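Side-chain contacts in hyaluronidase (Thermobaculum terrenum, PDB 5DIY), which probably acts as a hexosaminidase of glycoside hydrolase family 84, removing O-linked N-acetylglucosamine from proteins: residues I455-A459 / E460-W464; K329-Q332 / E333-S337. All coordinates share one frame; numbering follows the deposited sequence.

Contact 1 of 2, residues I455-A459 / E460-W464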
# COMPACT_ATOMS: atom_id res chain seq x y z
N ILE C 455 -26.05 -35.19 -3.55
CA ILE C 455 -26.11 -36.08 -2.38
C ILE C 455 -27.26 -35.73 -1.42
O ILE C 455 -27.78 -36.61 -0.74
CB ILE C 455 -24.76 -36.22 -1.61
CG1 ILE C 455 -24.29 -34.89 -1.01
CG2 ILE C 455 -23.69 -36.81 -2.52
CD1 ILE C 455 -23.23 -35.07 0.06
N GLU C 456 -27.65 -34.45 -1.37
CA GLU C 456 -28.88 -34.06 -0.66
C GLU C 456 -30.12 -34.63 -1.34
O GLU C 456 -31.00 -35.17 -0.68
CB GLU C 456 -29.01 -32.54 -0.56
CG GLU C 456 -28.12 -31.92 0.50
CD GLU C 456 -28.78 -30.75 1.21
OE1 GLU C 456 -29.21 -29.80 0.51
OE2 GLU C 456 -28.87 -30.78 2.46
N LEU C 457 -30.17 -34.51 -2.67
CA LEU C 457 -31.23 -35.14 -3.47
C LEU C 457 -31.26 -36.67 -3.26
O LEU C 457 -32.34 -37.27 -3.14
CB LEU C 457 -31.05 -34.85 -4.96
CG LEU C 457 -31.12 -33.40 -5.45
CD1 LEU C 457 -30.93 -33.38 -6.95
CD2 LEU C 457 -32.44 -32.73 -5.07
N GLN C 458 -30.07 -37.27 -3.25
CA GLN C 458 -29.92 -38.71 -3.02
C GLN C 458 -30.38 -39.11 -1.61
O GLN C 458 -31.00 -40.15 -1.44
CB GLN C 458 -28.45 -39.13 -3.21
CG GLN C 458 -28.20 -40.63 -3.22
CD GLN C 458 -26.73 -40.98 -3.35
OE1 GLN C 458 -25.85 -40.15 -3.11
NE2 GLN C 458 -26.45 -42.22 -3.74
N ALA C 459 -30.06 -38.26 -0.63
CA ALA C 459 -30.47 -38.48 0.76
C ALA C 459 -31.99 -38.52 0.94
O ALA C 459 -32.49 -39.29 1.77
CB ALA C 459 -29.86 -37.41 1.67
N GLU C 460 -32.72 -37.71 0.17
CA GLU C 460 -34.18 -37.66 0.23
C GLU C 460 -34.92 -38.50 -0.82
O GLU C 460 -36.15 -38.42 -0.91
CB GLU C 460 -34.64 -36.20 0.13
CG GLU C 460 -34.05 -35.31 1.21
CD GLU C 460 -34.76 -33.97 1.29
OE1 GLU C 460 -35.99 -33.95 1.49
OE2 GLU C 460 -34.07 -32.93 1.17
N GLY C 461 -34.20 -39.31 -1.60
CA GLY C 461 -34.79 -40.12 -2.67
C GLY C 461 -35.45 -39.30 -3.76
O GLY C 461 -36.47 -39.71 -4.32
N LYS C 462 -34.86 -38.14 -4.06
CA LYS C 462 -35.43 -37.17 -5.01
C LYS C 462 -34.78 -37.17 -6.40
O LYS C 462 -35.22 -36.42 -7.28
CB LYS C 462 -35.34 -35.76 -4.43
CG LYS C 462 -36.39 -35.46 -3.37
CD LYS C 462 -36.02 -34.23 -2.55
CE LYS C 462 -36.04 -32.95 -3.36
NZ LYS C 462 -35.58 -31.80 -2.54
N GLU C 463 -33.75 -37.99 -6.61
CA GLU C 463 -33.02 -38.00 -7.89
C GLU C 463 -33.91 -38.28 -9.10
O GLU C 463 -33.76 -37.64 -10.14
CB GLU C 463 -31.86 -39.00 -7.86
CG GLU C 463 -30.71 -38.58 -6.96
CD GLU C 463 -29.39 -39.24 -7.32
OE1 GLU C 463 -28.98 -39.17 -8.50
OE2 GLU C 463 -28.75 -39.81 -6.41
N TRP C 464 -34.86 -39.21 -8.95
CA TRP C 464 -35.77 -39.61 -10.04
C TRP C 464 -36.66 -38.49 -10.62
O TRP C 464 -37.08 -38.60 -11.76
CB TRP C 464 -36.66 -40.80 -9.60
CG TRP C 464 -37.74 -40.43 -8.60
CD1 TRP C 464 -37.61 -40.38 -7.24
CD2 TRP C 464 -39.10 -40.07 -8.88
NE1 TRP C 464 -38.79 -40.00 -6.66
CE2 TRP C 464 -39.73 -39.81 -7.64
CE3 TRP C 464 -39.85 -39.95 -10.06
CZ2 TRP C 464 -41.08 -39.43 -7.54
CZ3 TRP C 464 -41.19 -39.56 -9.97
CH2 TRP C 464 -41.79 -39.31 -8.71
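The flat amide of Q458 and the carboxylate of E463 stand almost perpendicular to each other, their planes 87° apart, and they do not meet through their polar ends. Instead the carboxylate presents one oxygen to the aliphatic stem: E463 OE2 lies 3.3 Å from Q458 CB and equally close to Q458 CG. The two side chains run alongside and point the same way; E463 gets there because CG swings to the side of its own backbone N (chi1 -70°) and the chain then stretches out. A glutamate suits this place, since its extended chain is long enough for the carboxylate to reach the Q458 stem.

The backbone closes the helix with a Schellman motif. K462 N donates to L457 O at 2.8 Å, a nearly straight bond, while G461 N reaches Q458 O weakly at 3.3 Å. G461 is the C-prime residue, with a positive phi (62°) that glycine adopts easily. E460 N still makes a helical bond to E456 O, at 3.2 Å. The methylene run of K462 then crosses L457 at about a right angle, K462 CE lying 4.0 Å from L457 CD2, so the aliphatic part of a lysine can pack against the leucine methyl.

Helix 453-459 rests on helix 412-428: I455 packs on L412 and A415, Q458 on L412, and E456 touches L416 and forms a salt bridge with R419.

Contact 2 of 2, residues K329-Q332 / E333-S337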
# COMPACT_ATOMS: atom_id res chain seq x y z
N LYS C 329 -7.88 -24.93 -9.61
CA LYS C 329 -8.19 -25.32 -10.99
C LYS C 329 -7.61 -26.70 -11.32
O LYS C 329 -8.28 -27.55 -11.93
CB LYS C 329 -7.68 -24.25 -11.96
CG LYS C 329 -7.91 -24.54 -13.44
CD LYS C 329 -7.20 -23.53 -14.32
CE LYS C 329 -6.96 -24.07 -15.72
NZ LYS C 329 -8.22 -24.31 -16.47
N LYS C 330 -6.37 -26.94 -10.91
CA LYS C 330 -5.71 -28.24 -11.12
C LYS C 330 -6.44 -29.36 -10.37
O LYS C 330 -6.71 -30.42 -10.95
CB LYS C 330 -4.24 -28.16 -10.69
CG LYS C 330 -3.44 -29.42 -10.94
CD LYS C 330 -3.32 -30.30 -9.70
CE LYS C 330 -2.54 -31.57 -10.00
NZ LYS C 330 -2.71 -32.54 -8.89
N VAL C 331 -6.76 -29.11 -9.10
CA VAL C 331 -7.50 -30.08 -8.26
C VAL C 331 -8.87 -30.40 -8.86
O VAL C 331 -9.26 -31.58 -8.90
CB VAL C 331 -7.68 -29.56 -6.80
CG1 VAL C 331 -8.68 -30.41 -6.01
CG2 VAL C 331 -6.34 -29.53 -6.07
N GLN C 332 -9.59 -29.38 -9.31
CA GLN C 332 -10.90 -29.60 -9.92
C GLN C 332 -10.80 -30.41 -11.22
O GLN C 332 -11.64 -31.28 -11.48
CB GLN C 332 -11.65 -28.28 -10.15
CG GLN C 332 -12.18 -27.66 -8.86
CD GLN C 332 -12.77 -26.27 -9.05
OE1 GLN C 332 -12.77 -25.72 -10.15
NE2 GLN C 332 -13.27 -25.69 -7.97
N GLU C 333 -9.77 -30.15 -12.03
CA GLU C 333 -9.55 -30.96 -13.24
C GLU C 333 -9.26 -32.42 -12.89
O GLU C 333 -9.79 -33.32 -13.53
CB GLU C 333 -8.46 -30.38 -14.15
CG GLU C 333 -8.35 -31.18 -15.45
CD GLU C 333 -7.63 -30.47 -16.57
OE1 GLU C 333 -6.55 -29.88 -16.31
OE2 GLU C 333 -8.13 -30.51 -17.72
N ASP C 334 -8.43 -32.65 -11.88
CA ASP C 334 -8.18 -34.01 -11.37
C ASP C 334 -9.48 -34.74 -11.04
O ASP C 334 -9.70 -35.86 -11.48
CB ASP C 334 -7.28 -33.98 -10.12
CG ASP C 334 -5.82 -33.80 -10.43
OD1 ASP C 334 -5.40 -33.99 -11.59
OD2 ASP C 334 -5.07 -33.47 -9.49
N PHE C 335 -10.35 -34.08 -10.26
CA PHE C 335 -11.66 -34.65 -9.93
C PHE C 335 -12.52 -34.90 -11.17
O PHE C 335 -13.17 -35.93 -11.27
CB PHE C 335 -12.41 -33.78 -8.90
CG PHE C 335 -11.73 -33.67 -7.55
CD1 PHE C 335 -10.79 -34.62 -7.10
CD2 PHE C 335 -12.07 -32.63 -6.70
CE1 PHE C 335 -10.19 -34.48 -5.85
CE2 PHE C 335 -11.48 -32.51 -5.44
CZ PHE C 335 -10.55 -33.43 -5.02
N ALA C 336 -12.47 -33.99 -12.13
CA ALA C 336 -13.22 -34.12 -13.39
C ALA C 336 -12.61 -35.09 -14.44
O ALA C 336 -13.19 -35.27 -15.51
CB ALA C 336 -13.38 -32.73 -14.00
N SER C 337 -11.46 -35.69 -14.14
CA SER C 337 -10.74 -36.57 -15.08
C SER C 337 -10.32 -37.91 -14.47
O SER C 337 -9.33 -38.52 -14.90
CB SER C 337 -9.50 -35.84 -15.61
OG SER C 337 -9.83 -34.55 -16.09
O HOH W 1 -5.21 -31.57 -13.26
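A salt bridge reaches from the exposed K330 to the buried D334, one helical turn on: K330 NZ lies 2.6 Å from D334 OD2, which accepts through its syn lone pair. A bend in the lysine chain at chi2 (-97°) brings the ammonium round to the acid, and T346 of helix 340-362 shares a further hydrogen bond with it. The other carboxylate oxygen is also engaged: a water donates to D334 OD1 at 2.9 Å and to K330 O at 3.0 Å, and R339 adds a second salt bridge. Two cationic partners and a water thus hold the buried carboxylate, and would probably favour its ionised form.

Also closely packed, V331 and F335 lie side by side, V331 CG1 touching F335 CE2 at 3.5 Å. The carbonyl oxygen of V331 sits over one ring face, towards the rim. A branched aliphatic and a broad ring suit this side, where F335 also meets F393 and F397. S337 OG ties S337 back to E333 O at 2.8 Å.

The solvent side is looser. K329 NZ stays 5.8 Å from E333 OE1, opposite charges near but not in contact, on residues well suited to an exposed surface.

The N-H of residue i+4 bonds to the C=O of residue i, as in E333 N to K329 O and F335 N to V331 O: this is alpha-helix, and it sets K330 with D334 and V331 with F335 on neighbouring turns.

Contact 2 comes first along the chain and contact 1 near its end, and the two do not touch: their centres are about 25 Å apart and their nearest atoms about 13 Å. Q332 of contact 2 packs on F444 and Q447 of helix 440-451, and the chain runs on from there into helix 453-459 of contact 1. Both lie among the helices that follow the eight-stranded barrel, the centre of contact 2 about 35 Å, and that of contact 1 about 49 Å, from the centre of the chain, on the same side. The N-acetylglucosamine site, which includes D119, and the position of the predicted proton donor, engineered here to N120, belong to the barrel, away from both.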